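Local atomic coordinates of SusD superfamily protein (Bacteroides fragilis NCTC 9343, PDB entry 3NQP), a protein that probably binds sugars or glycans at the bacterial outer membrane. Residues 58-63 and 313-318; 294-299 and 342-347. One frame throughout, in Å; residues are numbered along the deposited sequence.

Contact 1 of 2, residues 58-63 and 313-318; sequences ASSDGM and GNQTYE. With EDO (1,2-ethanediol), chain D.
Gln315 and Glu318 reach the turn at Ser59-Gly62 by the same route: each has CG anti to its backbone N (chi1 -163° and -171°), and the extended chain beyond carries the end group outward, so that Gln315 OE1 comes within reach of Asp61 N and the carboxylate of Glu318 lies against Ser60. The carboxylate meets Ser60 with both oxygens, each through its syn lone pair. Glu318 OE1 accepts from Ser60 N in a nearly straight bond (2.9 Å, N-H...O 169°), while Ser60 OG donates to Glu318 OE2 at 2.7 Å. Thr356 N adds a weak bond to Glu318 OE2, and this set of donors is consistent with an ionised carboxylate. Ser60 OG also accepts from O2 of a bound ethanediol at 2.7 Å, a molecule probably taken up from the crystallisation liquor. One residue on, Asp61 N donates to Gln315 OE1 at 2.9 Å, approaching nearly along the C=O axis, although this bond is bent at the hydrogen. The Gln315 chain lies against Ser59, its CG 3.7 Å from Ser59 CB. Ser59 OG returns a bond to the backbone of the same glutamine, meeting Gln315 O in the carbonyl plane at 2.7 Å, and also accepts a weak bond from Met63 N. Asp61 turns its carboxylate elsewhere, to Thr292 OG1 and Asn286 N, although a water links its OD2 to Gln315 N. At the exposed border, CG of Met63 (selenomethionine) lies 3.8 Å from Thr316 CG2, the two side chains alongside each other. Ser59-Gly62 is a type I beta turn, closed by Gly62 N to Ser59 O, whose two central N-H groups are bound by carboxylate and amide side chains from a loop some 250 residues further along the chain.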
loop_
_atom_site.group_PDB
_atom_site.type_symbol
_atom_site.label_atom_id
_atom_site.label_comp_id
_atom_site.label_asym_id
_atom_site.label_seq_id
_atom_site.Cartn_x
_atom_site.Cartn_y
_atom_site.Cartn_z
ATOM N N ALA A 58 23.243 -1.883 8.869
ATOM C CA ALA A 58 23.821 -1.335 7.648
ATOM C C ALA A 58 23.232 -2.084 6.447
ATOM O O ALA A 58 23.122 -3.316 6.415
ATOM C CB ALA A 58 25.333 -1.437 7.675
ATOM N N SER A 59 22.869 -1.326 5.436
ATOM C CA SER A 59 22.464 -1.918 4.185
ATOM C C SER A 59 23.659 -2.536 3.494
ATOM O O SER A 59 24.800 -2.271 3.849
ATOM C CB SER A 59 21.804 -0.909 3.285
ATOM O OG SER A 59 22.700 0.104 2.909
ATOM N N SER A 60 23.379 -3.363 2.491
ATOM C CA SER A 60 24.436 -3.882 1.606
ATOM C C SER A 60 25.354 -2.780 1.089
ATOM O O SER A 60 26.553 -3.008 0.865
ATOM C CB SER A 60 23.798 -4.641 0.439
ATOM O OG SER A 60 23.168 -5.814 0.931
ATOM N N ASP A 61 24.792 -1.609 0.808
ATOM C CA ASP A 61 25.563 -0.499 0.241
ATOM C C ASP A 61 26.428 0.237 1.283
ATOM O O ASP A 61 27.272 1.096 0.925
ATOM C CB ASP A 61 24.638 0.499 -0.431
ATOM C CG ASP A 61 25.376 1.382 -1.432
ATOM O OD1 ASP A 61 26.125 0.824 -2.249
ATOM O OD2 ASP A 61 25.196 2.605 -1.376
ATOM N N GLY A 62 26.222 -0.090 2.558
ATOM C CA GLY A 62 27.102 0.387 3.620
ATOM C C GLY A 62 26.500 1.408 4.559
ATOM O O GLY A 62 27.192 1.842 5.460
HETATM N N MSE A 63 25.205 1.739 4.401
HETATM C CA MSE A 63 24.608 2.854 5.125
HETATM C C MSE A 63 23.571 2.341 6.127
HETATM O O MSE A 63 22.828 1.429 5.830
HETATM C CB MSE A 63 23.962 3.808 4.134
HETATM C CG MSE A 63 23.302 4.987 4.713
HETATM SE SE MSE A 63 24.523 6.021 5.913
HETATM C CE MSE A 63 23.190 6.901 6.897
ATOM N N GLY A 313 20.933 8.130 -5.784
ATOM C CA GLY A 313 20.424 7.060 -4.917
ATOM C C GLY A 313 21.107 6.883 -3.579
ATOM O O GLY A 313 22.180 7.439 -3.324
ATOM N N ASN A 314 20.461 6.113 -2.705
ATOM C CA ASN A 314 21.087 5.556 -1.542
ATOM C C ASN A 314 20.405 4.234 -1.226
ATOM O O ASN A 314 19.486 3.830 -1.939
ATOM C CB ASN A 314 21.168 6.560 -0.336
ATOM C CG ASN A 314 19.846 6.802 0.345
ATOM O OD1 ASN A 314 19.053 5.895 0.449
ATOM N ND2 ASN A 314 19.661 8.021 0.939
ATOM N N GLN A 315 20.923 3.516 -0.242
ATOM C CA GLN A 315 20.294 2.281 0.211
ATOM C C GLN A 315 20.020 2.378 1.701
ATOM O O GLN A 315 20.794 1.919 2.546
ATOM C CB GLN A 315 21.109 1.017 -0.111
ATOM C CG GLN A 315 20.199 -0.233 -0.002
ATOM C CD GLN A 315 20.861 -1.498 -0.431
ATOM O OE1 GLN A 315 22.051 -1.669 -0.198
ATOM N NE2 GLN A 315 20.083 -2.437 -1.014
ATOM N N THR A 316 18.909 3.032 1.985
ATOM C CA THR A 316 18.418 3.221 3.333
ATOM C C THR A 316 17.121 2.454 3.614
ATOM O O THR A 316 16.595 2.529 4.699
ATOM C CB THR A 316 18.237 4.760 3.662
ATOM O OG1 THR A 316 17.498 5.421 2.635
ATOM C CG2 THR A 316 19.633 5.456 3.800
ATOM N N TYR A 317 16.641 1.698 2.639
ATOM C CA TYR A 317 15.577 0.717 2.803
ATOM C C TYR A 317 15.984 -0.481 1.949
ATOM O O TYR A 317 16.337 -0.300 0.758
ATOM C CB TYR A 317 14.193 1.239 2.282
ATOM C CG TYR A 317 13.694 2.430 3.061
ATOM C CD1 TYR A 317 14.090 3.716 2.714
ATOM C CD2 TYR A 317 12.896 2.280 4.179
ATOM C CE1 TYR A 317 13.708 4.817 3.443
ATOM C CE2 TYR A 317 12.497 3.376 4.906
ATOM C CZ TYR A 317 12.890 4.652 4.529
ATOM O OH TYR A 317 12.535 5.748 5.268
ATOM N N GLU A 318 15.981 -1.671 2.535
ATOM C CA GLU A 318 16.394 -2.877 1.823
ATOM C C GLU A 318 15.655 -4.120 2.296
ATOM O O GLU A 318 15.668 -4.456 3.474
ATOM C CB GLU A 318 17.883 -3.177 2.006
ATOM C CG GLU A 318 18.439 -4.348 1.059
ATOM C CD GLU A 318 19.943 -4.562 1.247
ATOM O OE1 GLU A 318 20.548 -3.818 2.042
ATOM O OE2 GLU A 318 20.522 -5.432 0.547
HETATM C C1 EDO D . 22.515 -6.382 4.489
HETATM O O1 EDO D . 21.496 -7.384 4.387
HETATM C C2 EDO D . 23.913 -6.926 4.175
HETATM O O2 EDO D . 23.987 -7.480 2.839
HETATM O O HOH W 1 23.682 3.878 0.873
#

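Contact 2 of 2, residues 294-299 and 342-347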
loop_
_atom_site.group_PDB
_atom_site.type_symbol
_atom_site.label_atom_id
_atom_site.label_comp_id
_atom_site.label_asym_id
_atom_site.label_seq_id
_atom_site.Cartn_x
_atom_site.Cartn_y
_atom_site.Cartn_z
ATOM N N ASN A 294 31.088 -1.495 -6.488
ATOM C CA ASN A 294 32.312 -2.293 -6.638
ATOM C C ASN A 294 32.049 -3.782 -6.522
ATOM O O ASN A 294 32.961 -4.550 -6.575
ATOM C CB ASN A 294 33.371 -1.861 -5.617
ATOM C CG ASN A 294 33.766 -0.404 -5.786
ATOM O OD1 ASN A 294 33.973 0.067 -6.899
ATOM N ND2 ASN A 294 33.827 0.311 -4.690
ATOM N N ARG A 295 30.798 -4.197 -6.366
ATOM C CA ARG A 295 30.498 -5.612 -6.324
ATOM C C ARG A 295 30.104 -6.002 -7.768
ATOM O O ARG A 295 30.468 -5.286 -8.735
ATOM C CB ARG A 295 29.405 -5.908 -5.295
ATOM C CG ARG A 295 29.821 -5.551 -3.884
ATOM C CD ARG A 295 29.058 -6.240 -2.747
ATOM N NE ARG A 295 29.705 -5.815 -1.503
ATOM C CZ ARG A 295 29.387 -4.714 -0.817
ATOM N NH1 ARG A 295 28.361 -3.945 -1.179
ATOM N NH2 ARG A 295 30.085 -4.374 0.255
ATOM N N TYR A 296 29.395 -7.119 -7.924
ATOM C CA TYR A 296 29.175 -7.714 -9.227
ATOM C C TYR A 296 27.700 -7.968 -9.509
ATOM O O TYR A 296 26.904 -8.135 -8.619
ATOM C CB TYR A 296 29.969 -9.020 -9.367
ATOM C CG TYR A 296 31.431 -8.800 -9.171
ATOM C CD1 TYR A 296 32.241 -8.474 -10.239
ATOM C CD2 TYR A 296 31.995 -8.817 -7.890
ATOM C CE1 TYR A 296 33.587 -8.205 -10.058
ATOM C CE2 TYR A 296 33.342 -8.548 -7.697
ATOM C CZ TYR A 296 34.130 -8.230 -8.789
ATOM O OH TYR A 296 35.486 -7.995 -8.638
ATOM N N GLN A 297 27.376 -7.977 -10.793
ATOM C CA GLN A 297 26.100 -8.418 -11.299
ATOM C C GLN A 297 26.118 -9.923 -11.501
ATOM O O GLN A 297 27.180 -10.554 -11.505
ATOM C CB GLN A 297 25.829 -7.727 -12.633
ATOM C CG GLN A 297 26.092 -6.226 -12.566
ATOM C CD GLN A 297 25.677 -5.496 -13.818
ATOM O OE1 GLN A 297 24.555 -5.652 -14.279
ATOM N NE2 GLN A 297 26.549 -4.647 -14.327
ATOM N N ALA A 298 24.931 -10.458 -11.749
ATOM C CA ALA A 298 24.679 -11.862 -11.963
ATOM C C ALA A 298 25.532 -12.439 -13.082
ATOM O O ALA A 298 25.916 -13.592 -12.993
ATOM C CB ALA A 298 23.129 -12.125 -12.273
ATOM N N ASN A 299 25.868 -11.629 -14.089
ATOM C CA ASN A 299 26.692 -12.143 -15.218
ATOM C C ASN A 299 28.171 -12.070 -14.918
ATOM O O ASN A 299 28.988 -12.344 -15.797
ATOM C CB ASN A 299 26.409 -11.345 -16.507
ATOM C CG ASN A 299 26.852 -9.925 -16.409
ATOM O OD1 ASN A 299 27.063 -9.438 -15.296
ATOM N ND2 ASN A 299 26.951 -9.219 -17.546
ATOM N N TYR A 342 26.283 -9.060 -6.118
ATOM C CA TYR A 342 26.967 -10.283 -5.688
ATOM C C TYR A 342 28.418 -10.001 -5.242
ATOM O O TYR A 342 29.089 -9.168 -5.820
ATOM C CB TYR A 342 27.045 -11.286 -6.840
ATOM C CG TYR A 342 25.719 -11.797 -7.313
ATOM C CD1 TYR A 342 24.920 -11.042 -8.161
ATOM C CD2 TYR A 342 25.229 -13.020 -6.873
ATOM C CE1 TYR A 342 23.691 -11.509 -8.571
ATOM C CE2 TYR A 342 24.024 -13.480 -7.272
ATOM C CZ TYR A 342 23.252 -12.734 -8.117
ATOM O OH TYR A 342 22.010 -13.210 -8.517
ATOM N N ASN A 343 28.868 -10.733 -4.231
ATOM C CA ASN A 343 30.292 -10.934 -3.952
ATOM C C ASN A 343 30.832 -11.989 -4.868
ATOM O O ASN A 343 30.094 -12.875 -5.268
ATOM C CB ASN A 343 30.474 -11.484 -2.542
ATOM C CG ASN A 343 30.901 -10.456 -1.577
ATOM O OD1 ASN A 343 31.371 -9.390 -1.977
ATOM N ND2 ASN A 343 30.782 -10.773 -0.269
ATOM N N LYS A 344 32.119 -11.883 -5.186
ATOM C CA LYS A 344 32.820 -12.863 -5.985
ATOM C C LYS A 344 33.930 -13.390 -5.103
ATOM O O LYS A 344 34.695 -12.612 -4.527
ATOM C CB LYS A 344 33.399 -12.230 -7.250
ATOM C CG LYS A 344 34.475 -13.069 -7.898
ATOM C CD LYS A 344 34.589 -12.824 -9.394
ATOM C CE LYS A 344 35.540 -11.696 -9.703
ATOM N NZ LYS A 344 35.832 -11.608 -11.149
ATOM N N ASP A 345 33.978 -14.708 -4.959
ATOM C CA ASP A 345 35.041 -15.375 -4.188
ATOM C C ASP A 345 36.413 -15.121 -4.846
ATOM O O ASP A 345 36.577 -15.277 -6.075
ATOM C CB ASP A 345 34.740 -16.872 -4.082
ATOM C CG ASP A 345 35.659 -17.604 -3.117
ATOM O OD1 ASP A 345 36.841 -17.825 -3.458
ATOM O OD2 ASP A 345 35.168 -18.001 -2.041
ATOM N N GLY A 346 37.369 -14.663 -4.034
ATOM C CA GLY A 346 38.721 -14.323 -4.521
ATOM C C GLY A 346 39.457 -15.495 -5.180
ATOM O O GLY A 346 40.211 -15.299 -6.142
ATOM N N LYS A 347 39.228 -16.704 -4.657
ATOM C CA LYS A 347 39.864 -17.932 -5.144
ATOM C C LYS A 347 39.108 -18.509 -6.341
ATOM O O LYS A 347 39.672 -18.653 -7.422
ATOM C CB LYS A 347 39.939 -18.977 -4.012
HETATM O O HOH W 2 31.984 -7.326 -0.381
#
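Tyr296 and Tyr342 form the tight part of this contact, a reciprocal pair of backbone bonds. Tyr342 N donates to Tyr296 O at 2.7 Å, and Tyr296 N returns the bond to Tyr342 O at 3.0 Å. Each tyrosine has CG beside its backbone N (chi1 -58° for Tyr296 and -64° for Tyr342), and each ring presents its edge to the partner's carbonyl oxygen, with Tyr342 CD1 3.5 Å from Tyr296 O. The backbone of Arg295 brings its CB to 3.3 Å from Tyr342 O, and Ala298 lies against the far part of the Tyr342 ring, its CA 3.6 Å from Tyr342 CE1. The pairing is a single antiparallel bridge of the hydrogen-bonded kind, made on one edge of strand 338-344. The other edge belongs to the two-stranded antiparallel sheet with strand 351-358, where Asn343 makes a backbone hydrogen bond with Ser352. Away from the bridge the contact loosens and turns to solvent. Lys344, modelled in two conformers, crosses the Tyr296 ring obliquely; in the conformer described, Lys344 CB lies 3.7 Å from Tyr296 CE2 and Lys344 CE makes an off-centre CH-pi contact. Arg295 and Asn343 run side by side without bonding directly: a water accepts from Arg295 NE at 3.0 Å and donates to Asn343 OD1, joining the two at the guanidinium edge. The guanidinium itself is held elsewhere, its NH1 bonded to Ser291 OG and the group making a cation-pi contact with Tyr354.

The four segments alternate along the chain, in the order 58-63, 294-299, 313-318, 342-347. Segments 294-299 and 313-318 belong to the same long connection between strand 265-269 and helix 321-325, so that connection meets an early loop in contact 1 and the edge of a small sheet in contact 2. The centres are about 18 Å apart, on the same side of the chain's centre, contact 2 lying farther out at the surface. They touch where Ser60 O lies 2.9 Å from Arg295 NH1. Strand 351-358 borders both. Contact 1 ties the early part of the chain to the SusD-family region, whereas contact 2 joins two parts of that region.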